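Local atomic coordinates of protein 1d10 (Caenorhabditis elegans, PDB entry 1T9F), a protein that is of unknown function but carries MIR repeats folded as a beta-trefoil, of the kind found in SDF2-like proteins. Residues N45-I49 against N50-Q54. Numbering follows the deposited sequence.
Sequences NSDDI and NSHWQ
D48 and N50 meet in an Asx turn at the start of a short 3-10 segment, in the loop that leads from strand 38-43 to strand 53-57 of the beta-trefoil barrel. OD2 of D48 accepts N50 N at 3.2 Å in a nearly straight bond (168°), the N-H arriving from above the carboxylate plane, 69° out. With CG anti to the backbone N (chi1 -178°), the D48 carboxylate lies within reach of N50 N. A water joins its other oxygen, OD1, to N50 ND2; H25 NE2 makes a weak hydrogen bond to OD1, while N50 OD1 turns to T81.

The tightly packed side is formed by S51 and H52, both buried. D48 O takes S51 N at 2.8 Å, and H52 ND1, on the edge of the imidazole, adds a weak bond of 3.1 Å to the same oxygen. The next turn closes with H52 N on I49 O at 3.3 Å. S51 OG is buried 3.9 Å from D48 CB and has no hydrogen-bonding partner in the model. An alanine at D48 would remove both carboxylate oxygens and would probably leave N50 N without its acceptor and the water on N50 ND2 without its carboxylate link.

The outer side is looser: the I49 side chain is exposed and crosses H52 at about a right angle, CD1 no nearer than 4.2 Å to ND1. D47, poorly ordered, directs OD2 to a salt bridge with K14. Between two backbone carbonyls, a second water donates to I49 O at 2.7 Å and H52 O at 2.9 Å.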
ATOM      1  N   ASN A  45     -14.152   4.188   5.710  1.00 49.82           N
ATOM      2  CA  ASN A  45     -14.771   3.430   6.790  1.00 49.83           C
ATOM      3  C   ASN A  45     -13.723   3.126   7.850  1.00 53.43           C
ATOM      4  O   ASN A  45     -13.043   2.097   7.797  1.00 52.17           O
ATOM      5  CB  ASN A  45     -15.353   2.123   6.241  1.00 58.88           C
ATOM      6  CG  ASN A  45     -15.424   1.030   7.289  1.00 61.79           C
ATOM      7  OD1 ASN A  45     -16.033   1.204   8.343  1.00 69.82           O
ATOM      8  ND2 ASN A  45     -14.793  -0.104   7.004  1.00 63.98           N
ATOM      9  N   SER A  46     -13.609   4.030   8.816  1.00 52.80           N
ATOM     10  CA  SER A  46     -12.645   3.905   9.902  1.00 62.28           C
ATOM     11  C   SER A  46     -12.594   2.532  10.569  1.00 65.05           C
ATOM     12  O   SER A  46     -13.492   1.704  10.404  1.00 66.34           O
ATOM     13  CB  SER A  46     -12.929   4.967  10.969  1.00 59.10           C
ATOM     14  OG  SER A  46     -12.034   4.838  12.057  1.00 64.88           O
ATOM     15  N   ASP A  47     -11.520   2.315  11.323  1.00 65.79           N
ATOM     16  CA  ASP A  47     -11.287   1.083  12.066  1.00 68.45           C
ATOM     17  C   ASP A  47     -11.968  -0.167  11.494  1.00 67.58           C
ATOM     18  O   ASP A  47     -13.131  -0.450  11.798  1.00 67.39           O
ATOM     19  CB  ASP A  47     -11.718   1.285  13.527  1.00 72.29           C
ATOM     20  CG  ASP A  47     -10.612   0.954  14.520  1.00 75.91           C
ATOM     21  OD1 ASP A  47     -10.831   1.118  15.741  1.00 78.05           O
ATOM     22  OD2 ASP A  47      -9.521   0.530  14.081  1.00 79.93           O
ATOM     23  N   ASP A  48     -11.234  -0.906  10.666  1.00 58.48           N
ATOM     24  CA  ASP A  48     -11.728  -2.142  10.056  1.00 48.34           C
ATOM     25  C   ASP A  48     -10.521  -3.072   9.925  1.00 41.75           C
ATOM     26  O   ASP A  48      -9.472  -2.672   9.413  1.00 31.83           O
ATOM     27  CB  ASP A  48     -12.341  -1.864   8.675  1.00 57.14           C
ATOM     28  CG  ASP A  48     -12.919  -3.119   8.017  1.00 56.40           C
ATOM     29  OD1 ASP A  48     -13.522  -3.000   6.927  1.00 59.39           O
ATOM     30  OD2 ASP A  48     -12.772  -4.222   8.580  1.00 54.73           O
ATOM     31  N   ILE A  49     -10.673  -4.303  10.399  1.00 32.35           N
ATOM     32  CA  ILE A  49      -9.594  -5.280  10.361  1.00 25.91           C
ATOM     33  C   ILE A  49      -9.010  -5.508   8.962  1.00 19.03           C
ATOM     34  O   ILE A  49      -7.821  -5.796   8.824  1.00 19.16           O
ATOM     35  CB  ILE A  49     -10.059  -6.635  10.964  1.00 34.74           C
ATOM     36  CG1 ILE A  49      -8.875  -7.607  11.052  1.00 33.93           C
ATOM     37  CG2 ILE A  49     -11.181  -7.228  10.126  1.00 32.14           C
ATOM     38  CD1 ILE A  49      -7.753  -7.136  11.965  1.00 39.73           C
ATOM     39  N   ASN A  50      -9.838  -5.383   7.930  1.00 15.02           N
ATOM     40  CA  ASN A  50      -9.364  -5.570   6.568  1.00 19.43           C
ATOM     41  C   ASN A  50      -8.555  -4.365   6.081  1.00 18.39           C
ATOM     42  O   ASN A  50      -8.119  -4.343   4.934  1.00 15.94           O
ATOM     43  CB  ASN A  50     -10.538  -5.823   5.608  1.00 16.04           C
ATOM     44  CG  ASN A  50     -11.218  -7.166   5.856  1.00 22.48           C
ATOM     45  OD1 ASN A  50     -10.577  -8.215   5.809  1.00 24.04           O
ATOM     46  ND2 ASN A  50     -12.513  -7.133   6.130  1.00 25.64           N
ATOM     47  N   SER A  51      -8.364  -3.369   6.948  1.00 10.93           N
ATOM     48  CA  SER A  51      -7.589  -2.182   6.582  1.00 16.19           C
ATOM     49  C   SER A  51      -6.224  -2.203   7.251  1.00 21.33           C
ATOM     50  O   SER A  51      -5.477  -1.218   7.185  1.00 17.16           O
ATOM     51  CB  SER A  51      -8.317  -0.894   6.988  1.00 22.74           C
ATOM     52  OG  SER A  51      -9.518  -0.731   6.251  1.00 20.35           O
ATOM     53  N   HIS A  52      -5.907  -3.313   7.913  1.00 15.32           N
ATOM     54  CA  HIS A  52      -4.618  -3.431   8.581  1.00 15.60           C
ATOM     55  C   HIS A  52      -3.583  -4.114   7.713  1.00 17.97           C
ATOM     56  O   HIS A  52      -3.868  -5.135   7.066  1.00 15.73           O
ATOM     57  CB  HIS A  52      -4.764  -4.181   9.902  1.00 20.63           C
ATOM     58  CG  HIS A  52      -5.454  -3.378  10.956  1.00 29.15           C
ATOM     59  ND1 HIS A  52      -6.817  -3.192  10.972  1.00 34.25           N
ATOM     60  CD2 HIS A  52      -4.960  -2.632  11.971  1.00 34.44           C
ATOM     61  CE1 HIS A  52      -7.134  -2.363  11.951  1.00 32.66           C
ATOM     62  NE2 HIS A  52      -6.025  -2.007  12.572  1.00 36.38           N
ATOM     63  N   TRP A  53      -2.385  -3.529   7.704  1.00 12.16           N
ATOM     64  CA  TRP A  53      -1.264  -4.037   6.928  1.00 11.86           C
ATOM     65  C   TRP A  53      -0.030  -4.175   7.802  1.00 14.14           C
ATOM     66  O   TRP A  53       0.180  -3.393   8.728  1.00 21.98           O
ATOM     67  CB  TRP A  53      -0.938  -3.087   5.776  1.00 17.14           C
ATOM     68  CG  TRP A  53      -2.068  -2.845   4.853  1.00 10.73           C
ATOM     69  CD1 TRP A  53      -3.121  -2.000   5.047  1.00 11.99           C
ATOM     70  CD2 TRP A  53      -2.268  -3.460   3.583  1.00  6.42           C
ATOM     71  NE1 TRP A  53      -3.972  -2.053   3.966  1.00 13.45           N
ATOM     72  CE2 TRP A  53      -3.468  -2.941   3.053  1.00  9.57           C
ATOM     73  CE3 TRP A  53      -1.546  -4.405   2.834  1.00 15.25           C
ATOM     74  CZ2 TRP A  53      -3.966  -3.330   1.808  1.00 12.29           C
ATOM     75  CZ3 TRP A  53      -2.038  -4.793   1.596  1.00 10.32           C
ATOM     76  CH2 TRP A  53      -3.240  -4.253   1.095  1.00 12.75           C
ATOM     77  N   GLN A  54       0.800  -5.165   7.502  1.00 17.71           N
ATOM     78  CA  GLN A  54       2.012  -5.364   8.273  1.00 14.84           C
ATOM     79  C   GLN A  54       3.243  -5.087   7.437  1.00 12.80           C
ATOM     80  O   GLN A  54       3.400  -5.609   6.333  1.00 14.15           O
ATOM     81  CB  GLN A  54       2.074  -6.791   8.817  1.00 17.45           C
ATOM     82  CG  GLN A  54       3.310  -7.052   9.664  1.00 13.96           C
ATOM     83  CD  GLN A  54       3.196  -8.346  10.436  1.00 24.58           C
ATOM     84  OE1 GLN A  54       2.655  -9.326   9.933  1.00 19.66           O
ATOM     85  NE2 GLN A  54       3.716  -8.359  11.659  1.00 26.83           N
TER
HETATM   86  O   HOH W   1     -13.859  -5.064   4.726  1.00 34.97           O
HETATM   87  O   HOH W   2      -6.104  -6.912   7.109  1.00 18.52           O